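Local coordinates for protein chitin deacetylase 1 (Bombyx mori, PDB 5ZNT) that removes acetyl groups from the N-acetylglucosamine residues of chitin in a zinc-dependent hydrolysis, giving chitosan and acetate, at residues 100-105 / 110-115; 118-123 / 158-163; 215-220 / 254-259. All blocks are in the same frame, centred on the assembly; numbering follows the deposited sequence.

Contact 1: 100-105 / 110-115. With ZN (zinc ion), chain C.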
loop_
_atom_site.group_PDB
_atom_site.type_symbol
_atom_site.label_atom_id
_atom_site.label_comp_id
_atom_site.label_asym_id
_atom_site.label_seq_id
_atom_site.Cartn_x
_atom_site.Cartn_y
_atom_site.Cartn_z
ATOM N N VAL A 100 3.715 -6.764 -1.287
ATOM C CA VAL A 100 3.127 -8.095 -1.474
ATOM C C VAL A 100 1.714 -8.135 -0.923
ATOM O O VAL A 100 1.392 -7.508 0.099
ATOM C CB VAL A 100 3.978 -9.228 -0.868
ATOM C CG1 VAL A 100 5.416 -9.182 -1.414
ATOM C CG2 VAL A 100 3.957 -9.218 0.660
ATOM N N HIS A 101 0.875 -8.915 -1.601
ATOM C CA HIS A 101 -0.534 -9.102 -1.304
ATOM C C HIS A 101 -0.874 -10.597 -1.351
ATOM O O HIS A 101 -2.003 -10.974 -1.676
ATOM C CB HIS A 101 -1.375 -8.299 -2.298
ATOM C CG HIS A 101 -2.828 -8.161 -1.946
ATOM N ND1 HIS A 101 -3.272 -7.851 -0.678
ATOM C CD2 HIS A 101 -3.942 -8.235 -2.724
ATOM C CE1 HIS A 101 -4.593 -7.757 -0.686
ATOM N NE2 HIS A 101 -5.025 -7.993 -1.915
ATOM N N SER A 102 0.126 -11.450 -1.079
ATOM C CA SER A 102 0.069 -12.913 -0.945
ATOM C C SER A 102 0.164 -13.671 -2.278
ATOM O O SER A 102 -0.032 -13.107 -3.359
ATOM C CB SER A 102 -1.186 -13.383 -0.193
ATOM O OG SER A 102 -2.265 -13.560 -1.081
ATOM N N ILE A 103 0.476 -14.963 -2.189
ATOM C CA ILE A 103 0.500 -15.834 -3.367
ATOM C C ILE A 103 -0.915 -16.235 -3.771
ATOM O O ILE A 103 -1.319 -16.073 -4.928
ATOM C CB ILE A 103 1.363 -17.077 -3.081
ATOM C CG1 ILE A 103 2.843 -16.678 -3.003
ATOM C CG2 ILE A 103 1.081 -18.183 -4.158
ATOM C CD1 ILE A 103 3.789 -17.845 -2.624
ATOM N N THR A 104 -1.696 -16.751 -2.826
ATOM C CA THR A 104 -2.970 -17.367 -3.178
ATOM C C THR A 104 -4.152 -16.406 -3.173
ATOM O O THR A 104 -5.153 -16.697 -3.840
ATOM C CB THR A 104 -3.324 -18.521 -2.222
ATOM O OG1 THR A 104 -3.692 -17.984 -0.946
ATOM C CG2 THR A 104 -2.147 -19.493 -2.044
ATOM N N HIS A 105 -4.086 -15.299 -2.434
ATOM C CA HIS A 105 -5.267 -14.450 -2.211
ATOM C C HIS A 105 -6.470 -15.300 -1.775
ATOM O O HIS A 105 -7.608 -15.076 -2.200
ATOM C CB HIS A 105 -5.601 -13.623 -3.459
ATOM C CG HIS A 105 -6.283 -12.321 -3.159
ATOM N ND1 HIS A 105 -7.634 -12.226 -2.880
ATOM C CD2 HIS A 105 -5.798 -11.057 -3.102
ATOM C CE1 HIS A 105 -7.952 -10.958 -2.682
ATOM N NE2 HIS A 105 -6.850 -10.231 -2.790
ATOM N N ARG A 110 -11.380 -16.798 7.221
ATOM C CA ARG A 110 -10.982 -17.392 8.484
ATOM C C ARG A 110 -9.598 -18.015 8.389
ATOM O O ARG A 110 -8.905 -18.134 9.410
ATOM C CB ARG A 110 -12.031 -18.414 8.929
ATOM C CG ARG A 110 -13.463 -17.972 8.609
ATOM C CD ARG A 110 -14.423 -19.152 8.419
ATOM N NE ARG A 110 -13.897 -20.164 7.506
ATOM C CZ ARG A 110 -14.338 -21.416 7.436
ATOM N NH1 ARG A 110 -15.323 -21.822 8.230
ATOM N NH2 ARG A 110 -13.794 -22.262 6.571
ATOM N N PHE A 111 -9.170 -18.409 7.182
ATOM C CA PHE A 111 -7.787 -18.857 7.028
ATOM C C PHE A 111 -6.816 -17.778 7.490
ATOM O O PHE A 111 -5.923 -18.039 8.300
ATOM C CB PHE A 111 -7.489 -19.251 5.579
ATOM C CG PHE A 111 -6.013 -19.236 5.252
ATOM C CD1 PHE A 111 -5.204 -20.310 5.609
ATOM C CD2 PHE A 111 -5.431 -18.136 4.621
ATOM C CE1 PHE A 111 -3.845 -20.294 5.340
ATOM C CE2 PHE A 111 -4.079 -18.110 4.350
ATOM C CZ PHE A 111 -3.276 -19.191 4.700
ATOM N N TRP A 112 -6.998 -16.543 7.006
ATOM C CA TRP A 112 -6.069 -15.466 7.349
ATOM C C TRP A 112 -6.113 -15.138 8.842
ATOM O O TRP A 112 -5.068 -14.959 9.485
ATOM C CB TRP A 112 -6.387 -14.223 6.516
ATOM C CG TRP A 112 -6.184 -14.464 5.049
ATOM C CD1 TRP A 112 -7.147 -14.665 4.106
ATOM C CD2 TRP A 112 -4.929 -14.568 4.373
ATOM N NE1 TRP A 112 -6.572 -14.878 2.879
ATOM C CE2 TRP A 112 -5.207 -14.826 3.013
ATOM C CE3 TRP A 112 -3.599 -14.472 4.787
ATOM C CZ2 TRP A 112 -4.197 -14.980 2.054
ATOM C CZ3 TRP A 112 -2.589 -14.610 3.830
ATOM C CH2 TRP A 112 -2.894 -14.877 2.489
ATOM N N SER A 113 -7.314 -15.027 9.406
ATOM C CA SER A 113 -7.416 -14.567 10.785
ATOM C C SER A 113 -6.898 -15.606 11.776
ATOM O O SER A 113 -6.594 -15.250 12.920
ATOM C CB SER A 113 -8.867 -14.179 11.098
ATOM O OG SER A 113 -9.254 -13.013 10.368
ATOM N N ASN A 114 -6.748 -16.862 11.343
ATOM C CA ASN A 114 -6.286 -17.968 12.174
ATOM C C ASN A 114 -5.004 -18.628 11.637
ATOM O O ASN A 114 -4.643 -19.722 12.082
ATOM C CB ASN A 114 -7.403 -19.010 12.293
ATOM C CG ASN A 114 -7.314 -19.834 13.561
ATOM O OD1 ASN A 114 -6.780 -19.377 14.574
ATOM N ND2 ASN A 114 -7.848 -21.056 13.516
ATOM N N ALA A 115 -4.295 -17.992 10.702
ATOM C CA ALA A 115 -3.132 -18.624 10.091
ATOM C C ALA A 115 -1.930 -18.612 11.026
ATOM O O ALA A 115 -1.701 -17.654 11.769
ATOM C CB ALA A 115 -2.767 -17.926 8.776
HETATM ZN ZN ZN C . -6.940 -8.139 -2.796
HETATM O O HOH W 1 -7.421 -6.039 -2.001
HETATM O O HOH W 2 -7.937 -7.997 -0.723
HETATM O O HOH W 3 -8.907 -8.051 -3.659
#
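W112 reaches from the short helix 109-113 to the metal-binding loop 100-105 and meets S102 with the outer corner of its benzo ring, CH2 lying 3.5 Å from S102 CB. The approach is oblique to the indole, and the hydroxyl OG of S102 sits at nearly the same distance from CZ2 and CH2. H105 lends its CA to the rim of the same ring, near the ring plane, with W112 CZ2 4.4 Å away. All of this is van der Waals contact; no hydrogen bond joins the two segments. One face of the indole is taken by F111, whose CE2 stands 3.5 Å above the ring plane, over its centre, while the indole N-H is spent on the carbonyl of N106.

Within the loop, S102 OG, held between its own backbone N and carbonyl carbon (chi1 87°), donates to H101 O at 2.7 Å, in the carbonyl plane and on a lone pair, and accepts from H105 N at 2.9 Å. The bond from H105 N makes an ST motif; with the bond to H101 O it links the backbones of the two zinc ligands. T104 OG1 is hydrogen-bonded outside the loop, to E123 of helix 117-134.

Third comes metal coordination: H101 NE2 and H105 NE2 each bind zinc at 2.1 Å, and three waters, at 2.1 to 2.3 Å, and D46 complete the site. With NE2 on zinc and ND1 hydrogen-bonded to R146 O, the H101 imidazole is held at both nitrogens, which should restrict its rotation. D46, H101 and H105 make up the Asp-His-His zinc triad of carbohydrate esterase family 4, both histidines coming from the family's H-x-x-x-H loop that follows a strand of the catalytic barrel.

Contact 2: 118-123 / 158-163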
loop_
_atom_site.group_PDB
_atom_site.type_symbol
_atom_site.label_atom_id
_atom_site.label_comp_id
_atom_site.label_asym_id
_atom_site.label_seq_id
_atom_site.Cartn_x
_atom_site.Cartn_y
_atom_site.Cartn_z
ATOM N N ASP A 118 3.987 -19.755 10.041
ATOM C CA ASP A 118 4.514 -20.362 8.825
ATOM C C ASP A 118 3.587 -20.120 7.635
ATOM O O ASP A 118 4.063 -19.858 6.526
ATOM C CB ASP A 118 4.759 -21.851 9.057
ATOM C CG ASP A 118 5.331 -22.549 7.831
ATOM O OD1 ASP A 118 6.465 -22.201 7.425
ATOM O OD2 ASP A 118 4.649 -23.450 7.288
ATOM N N ASP A 119 2.266 -20.197 7.843
ATOM C CA ASP A 119 1.317 -19.889 6.775
ATOM C C ASP A 119 1.517 -18.462 6.262
ATOM O O ASP A 119 1.558 -18.222 5.051
ATOM C CB ASP A 119 -0.128 -20.035 7.262
ATOM C CG ASP A 119 -0.578 -21.486 7.473
ATOM O OD1 ASP A 119 -0.089 -22.415 6.791
ATOM O OD2 ASP A 119 -1.468 -21.671 8.341
ATOM N N TRP A 120 1.601 -17.496 7.183
ATOM C CA TRP A 120 1.833 -16.110 6.785
ATOM C C TRP A 120 3.136 -15.985 6.014
ATOM O O TRP A 120 3.213 -15.234 5.034
ATOM C CB TRP A 120 1.857 -15.196 8.017
ATOM C CG TRP A 120 0.496 -14.815 8.459
ATOM C CD1 TRP A 120 -0.237 -15.377 9.486
ATOM C CD2 TRP A 120 -0.328 -13.800 7.885
ATOM N NE1 TRP A 120 -1.465 -14.762 9.579
ATOM C CE2 TRP A 120 -1.555 -13.802 8.600
ATOM C CE3 TRP A 120 -0.159 -12.896 6.820
ATOM C CZ2 TRP A 120 -2.593 -12.921 8.301
ATOM C CZ3 TRP A 120 -1.189 -12.017 6.528
ATOM C CH2 TRP A 120 -2.393 -12.035 7.269
ATOM N N GLY A 121 4.174 -16.698 6.453
ATOM C CA GLY A 121 5.454 -16.644 5.764
ATOM C C GLY A 121 5.371 -17.211 4.360
ATOM O O GLY A 121 5.869 -16.600 3.410
ATOM N N LYS A 122 4.710 -18.362 4.200
ATOM C CA LYS A 122 4.600 -18.946 2.860
ATOM C C LYS A 122 3.847 -18.019 1.920
ATOM O O LYS A 122 4.226 -17.875 0.756
ATOM C CB LYS A 122 3.920 -20.309 2.916
ATOM C CG LYS A 122 4.804 -21.386 3.569
ATOM C CD LYS A 122 4.010 -22.669 3.787
ATOM C CE LYS A 122 4.603 -23.825 3.021
ATOM N NZ LYS A 122 3.699 -25.008 3.065
ATOM N N GLU A 123 2.786 -17.378 2.413
ATOM C CA GLU A 123 2.000 -16.467 1.583
ATOM C C GLU A 123 2.778 -15.198 1.256
ATOM O O GLU A 123 2.800 -14.764 0.107
ATOM C CB GLU A 123 0.685 -16.104 2.280
ATOM C CG GLU A 123 -0.354 -17.245 2.303
ATOM C CD GLU A 123 -1.054 -17.397 0.956
ATOM O OE1 GLU A 123 -0.655 -16.716 -0.005
ATOM O OE2 GLU A 123 -2.016 -18.179 0.855
ATOM N N PHE A 158 2.472 -10.476 12.438
ATOM C CA PHE A 158 3.551 -9.549 12.730
ATOM C C PHE A 158 4.794 -10.264 13.223
ATOM O O PHE A 158 5.904 -9.805 12.937
ATOM C CB PHE A 158 3.051 -8.483 13.721
ATOM C CG PHE A 158 2.072 -7.542 13.098
ATOM C CD1 PHE A 158 0.756 -7.925 12.894
ATOM C CD2 PHE A 158 2.493 -6.307 12.614
ATOM C CE1 PHE A 158 -0.139 -7.086 12.269
ATOM C CE2 PHE A 158 1.603 -5.459 11.983
ATOM C CZ PHE A 158 0.288 -5.842 11.819
ATOM N N THR A 159 4.645 -11.395 13.931
ATOM C CA THR A 159 5.811 -12.231 14.200
ATOM C C THR A 159 6.487 -12.642 12.890
ATOM O O THR A 159 7.706 -12.518 12.736
ATOM C CB THR A 159 5.408 -13.466 15.014
ATOM O OG1 THR A 159 4.809 -13.053 16.252
ATOM C CG2 THR A 159 6.641 -14.339 15.306
ATOM N N MET A 160 5.694 -13.109 11.924
ATOM C CA MET A 160 6.261 -13.434 10.616
ATOM C C MET A 160 6.989 -12.232 10.030
ATOM O O MET A 160 8.131 -12.343 9.571
ATOM C CB MET A 160 5.157 -13.914 9.664
ATOM C CG MET A 160 5.654 -14.248 8.238
ATOM S SD MET A 160 5.832 -12.796 7.167
ATOM C CE MET A 160 4.128 -12.315 6.897
ATOM N N MET A 161 6.342 -11.071 10.026
ATOM C CA MET A 161 6.930 -9.937 9.313
ATOM C C MET A 161 8.242 -9.514 9.944
ATOM O O MET A 161 9.180 -9.114 9.239
ATOM C CB MET A 161 5.938 -8.775 9.275
ATOM C CG MET A 161 4.732 -9.092 8.395
ATOM S SD MET A 161 3.574 -7.734 8.280
ATOM C CE MET A 161 4.601 -6.485 7.511
ATOM N N GLU A 162 8.346 -9.619 11.268
ATOM C CA GLU A 162 9.617 -9.287 11.899
ATOM C C GLU A 162 10.682 -10.322 11.550
ATOM O O GLU A 162 11.803 -9.964 11.181
ATOM C CB GLU A 162 9.456 -9.151 13.416
ATOM C CG GLU A 162 10.759 -8.711 14.076
ATOM C CD GLU A 162 10.622 -8.306 15.547
ATOM O OE1 GLU A 162 9.485 -8.161 16.061
ATOM O OE2 GLU A 162 11.682 -8.137 16.183
ATOM N N GLU A 163 10.350 -11.613 11.653
ATOM C CA GLU A 163 11.319 -12.648 11.288
ATOM C C GLU A 163 11.754 -12.526 9.830
ATOM O O GLU A 163 12.907 -12.818 9.506
ATOM C CB GLU A 163 10.733 -14.045 11.527
ATOM C CG GLU A 163 10.580 -14.427 12.993
ATOM C CD GLU A 163 9.870 -15.767 13.203
ATOM O OE1 GLU A 163 9.482 -16.423 12.203
ATOM O OE2 GLU A 163 9.700 -16.170 14.375
#
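W120 meets M160 with the root of its side chain, not with the indole: its CB lies 3.8 Å from the terminal methyl CE and 3.9 Å from M160 CB. The indole itself runs away from helix 154-163 toward the short helix 109-113, where it meets the ring of W112. The carbonyl O of W120 also touches the methyl, 3.6 Å from M160 CE. At G121, where the CA atoms of the two segments come nearest, M160 CG rests 3.4 Å from both N and CA of the glycine; the CA atoms of G121 and M160 are 5.9 Å apart. CG of M160 stands anti to its backbone N (chi1 178°), and bends at chi2 and chi3 then fold the sulfur and methyl back along the W120-G121 backbone. Cut back to an alanine, M160 would lose CG, SD and CE, which would probably open a gap beside G121 and leave W120 CB without its methyl contact. Farther along, the E123 side chain leads away from M160 toward helix 109-113. M160 also touches M124 of helix 117-134, and F158 and M161 of helix 154-163 pack against D169 of strand 168-169.

Contact 3: 215-220 / 254-259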
loop_
_atom_site.group_PDB
_atom_site.type_symbol
_atom_site.label_atom_id
_atom_site.label_comp_id
_atom_site.label_asym_id
_atom_site.label_seq_id
_atom_site.Cartn_x
_atom_site.Cartn_y
_atom_site.Cartn_z
ATOM N N GLU A 215 -10.073 5.059 7.815
ATOM C CA GLU A 215 -11.319 5.080 7.067
ATOM C C GLU A 215 -11.582 6.482 6.537
ATOM O O GLU A 215 -11.220 7.480 7.159
ATOM C CB GLU A 215 -12.489 4.647 7.947
ATOM C CG GLU A 215 -12.496 3.168 8.283
ATOM C CD GLU A 215 -13.766 2.786 9.030
ATOM O OE1 GLU A 215 -14.292 3.639 9.784
ATOM O OE2 GLU A 215 -14.233 1.650 8.854
ATOM N N LEU A 216 -12.201 6.551 5.371
ATOM C CA LEU A 216 -12.604 7.822 4.805
ATOM C C LEU A 216 -14.073 8.075 5.146
ATOM O O LEU A 216 -14.841 7.139 5.381
ATOM C CB LEU A 216 -12.385 7.841 3.289
ATOM C CG LEU A 216 -10.987 8.238 2.747
ATOM C CD1 LEU A 216 -9.848 7.657 3.515
ATOM C CD2 LEU A 216 -10.864 7.840 1.275
ATOM N N ASP A 217 -14.441 9.356 5.194
ATOM C CA ASP A 217 -15.797 9.804 5.519
ATOM C C ASP A 217 -16.612 9.808 4.233
ATOM O O ASP A 217 -16.325 10.566 3.302
ATOM C CB ASP A 217 -15.737 11.189 6.173
ATOM C CG ASP A 217 -17.111 11.737 6.586
ATOM O OD1 ASP A 217 -18.159 11.103 6.342
ATOM O OD2 ASP A 217 -17.125 12.836 7.170
ATOM N N ARG A 218 -17.606 8.934 4.156
ATOM C CA ARG A 218 -18.372 8.803 2.925
ATOM C C ARG A 218 -19.635 9.662 2.918
ATOM O O ARG A 218 -20.427 9.562 1.975
ATOM C CB ARG A 218 -18.760 7.347 2.724
ATOM C CG ARG A 218 -19.696 6.946 3.824
ATOM C CD ARG A 218 -20.506 5.776 3.468
ATOM N NE ARG A 218 -19.786 4.560 3.786
ATOM C CZ ARG A 218 -20.352 3.366 3.790
ATOM N NH1 ARG A 218 -21.652 3.262 3.502
ATOM N NH2 ARG A 218 -19.626 2.288 4.082
ATOM N N ARG A 219 -19.859 10.475 3.953
ATOM C CA ARG A 219 -21.099 11.238 4.041
ATOM C C ARG A 219 -21.192 12.219 2.882
ATOM O O ARG A 219 -20.281 13.026 2.669
ATOM C CB ARG A 219 -21.173 11.975 5.378
ATOM C CG ARG A 219 -21.591 11.090 6.545
ATOM C CD ARG A 219 -21.539 11.885 7.839
ATOM N NE ARG A 219 -20.263 12.579 7.982
ATOM C CZ ARG A 219 -20.044 13.589 8.818
ATOM N NH1 ARG A 219 -21.023 14.037 9.596
ATOM N NH2 ARG A 219 -18.846 14.160 8.867
ATOM N N GLU A 220 -22.292 12.135 2.126
ATOM C CA GLU A 220 -22.493 13.031 0.991
ATOM C C GLU A 220 -22.656 14.475 1.448
ATOM O O GLU A 220 -22.283 15.407 0.727
ATOM C CB GLU A 220 -23.711 12.575 0.187
ATOM C CG GLU A 220 -23.762 13.088 -1.242
ATOM C CD GLU A 220 -24.795 12.350 -2.083
ATOM O OE1 GLU A 220 -25.051 12.769 -3.240
ATOM O OE2 GLU A 220 -25.347 11.341 -1.584
ATOM N N PHE A 254 -9.671 14.885 1.623
ATOM C CA PHE A 254 -8.443 15.669 1.571
ATOM C C PHE A 254 -8.464 16.767 2.640
ATOM O O PHE A 254 -7.514 16.913 3.415
ATOM C CB PHE A 254 -8.259 16.268 0.173
ATOM C CG PHE A 254 -7.058 17.181 0.067
ATOM C CD1 PHE A 254 -5.815 16.676 -0.278
ATOM C CD2 PHE A 254 -7.175 18.546 0.332
ATOM C CE1 PHE A 254 -4.705 17.503 -0.351
ATOM C CE2 PHE A 254 -6.067 19.387 0.248
ATOM C CZ PHE A 254 -4.840 18.872 -0.093
ATOM N N ASP A 255 -9.556 17.540 2.703
ATOM C CA ASP A 255 -9.626 18.647 3.659
ATOM C C ASP A 255 -9.549 18.151 5.094
ATOM O O ASP A 255 -8.904 18.787 5.939
ATOM C CB ASP A 255 -10.906 19.462 3.452
ATOM C CG ASP A 255 -10.907 20.234 2.150
ATOM O OD1 ASP A 255 -9.820 20.505 1.593
ATOM O OD2 ASP A 255 -12.014 20.560 1.671
ATOM N N ARG A 256 -10.197 17.013 5.393
ATOM C CA ARG A 256 -10.117 16.441 6.733
ATOM C C ARG A 256 -8.665 16.256 7.160
ATOM O O ARG A 256 -8.297 16.554 8.301
ATOM C CB ARG A 256 -10.866 15.096 6.786
ATOM C CG ARG A 256 -12.409 15.185 6.833
ATOM C CD ARG A 256 -13.049 13.810 7.124
ATOM N NE ARG A 256 -12.330 13.117 8.190
ATOM C CZ ARG A 256 -11.565 12.042 8.010
ATOM N NH1 ARG A 256 -11.424 11.510 6.793
ATOM N NH2 ARG A 256 -10.925 11.515 9.050
ATOM N N HIS A 257 -7.813 15.774 6.251
ATOM C CA HIS A 257 -6.412 15.595 6.606
ATOM C C HIS A 257 -5.659 16.925 6.556
ATOM O O HIS A 257 -4.940 17.283 7.498
ATOM C CB HIS A 257 -5.763 14.574 5.662
ATOM C CG HIS A 257 -6.203 13.161 5.905
ATOM N ND1 HIS A 257 -5.323 12.163 6.264
ATOM C CD2 HIS A 257 -7.426 12.582 5.843
ATOM C CE1 HIS A 257 -5.988 11.030 6.432
ATOM N NE2 HIS A 257 -7.264 11.254 6.172
ATOM N N TYR A 258 -5.816 17.657 5.451
ATOM C CA TYR A 258 -5.012 18.851 5.211
ATOM C C TYR A 258 -5.281 19.935 6.247
ATOM O O TYR A 258 -4.357 20.665 6.623
ATOM C CB TYR A 258 -5.302 19.376 3.813
ATOM C CG TYR A 258 -4.472 20.552 3.363
ATOM C CD1 TYR A 258 -3.170 20.375 2.921
ATOM C CD2 TYR A 258 -5.014 21.838 3.335
ATOM C CE1 TYR A 258 -2.411 21.443 2.477
ATOM C CE2 TYR A 258 -4.262 22.929 2.901
ATOM C CZ TYR A 258 -2.962 22.721 2.476
ATOM O OH TYR A 258 -2.195 23.761 2.030
ATOM N N GLU A 259 -6.524 20.046 6.724
ATOM C CA GLU A 259 -6.901 21.079 7.683
ATOM C C GLU A 259 -6.729 20.639 9.130
ATOM O O GLU A 259 -6.978 21.444 10.029
ATOM C CB GLU A 259 -8.359 21.528 7.476
ATOM C CG GLU A 259 -8.790 21.828 6.032
ATOM C CD GLU A 259 -8.358 23.189 5.500
ATOM O OE1 GLU A 259 -7.421 23.792 6.068
ATOM O OE2 GLU A 259 -8.941 23.640 4.476
HETATM O O HOH W 4 -9.483 9.644 6.315
HETATM O O HOH W 5 -10.390 8.942 9.520
#
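D217 and R256 cross at about a right angle, D217 CB resting 3.9 Å from R256 CD, with the carboxylate and guanidinium planes turned 68° apart. They form no direct hydrogen bond or salt bridge; D217 OD2 and R256 NE stay 4.9 Å apart. Instead, R219 of its own segment grips the D217 carboxylate side-on. R219 NE donates to D217 OD1 at 3.0 Å on the syn lone pair, and R219 NH2 forms a salt bridge with D217 OD2 at 2.8 Å, both acceptors lying close to the guanidinium plane. OD1 also accepts R219 N from above the carboxylate plane, which makes an Asx turn in the loop after strand 209-214; this loop packs on the end of helix 243-258, away from the zinc site. With H252 also at OD2, each oxygen has at least two partners, which should hold the carboxylate against rotation.

R256, its chain bent at chi3 (44°), presents its guanidinium to the backbone of E215 through two waters. One accepts from R256 NH1 at 2.7 Å, lying at the guanidinium edge, and donates to E215 O; H257 NE2 reaches that same water in the plane of its ring. The second water accepts from R256 NH2 and lies 2.9 Å from E215 O, where it may donate. R256 is further bound by S177, N178 and N253, neutral oxygens around a buried cation.

Contacts 1 and 2 are neighbours whose centres lie 10 Å apart, and helix 117-134 of contact 2 also packs against the loop and helix of contact 1: E123 of contact 2 bonds T104 of contact 1, and W120 meets W112. The centre of contact 3 lies about 30 Å from that of contact 1 and on the opposite side of the chain's centre from contact 2, joining the loop after strand 209-214 to helix 243-258. Contacts 2 and 3 are buried, contact 1 only partly. The chemistry diverges more: contact 2 is apolar helix packing, contact 1 sets an aromatic ring beside a zinc-binding loop, and contact 3 joins its segments largely through water.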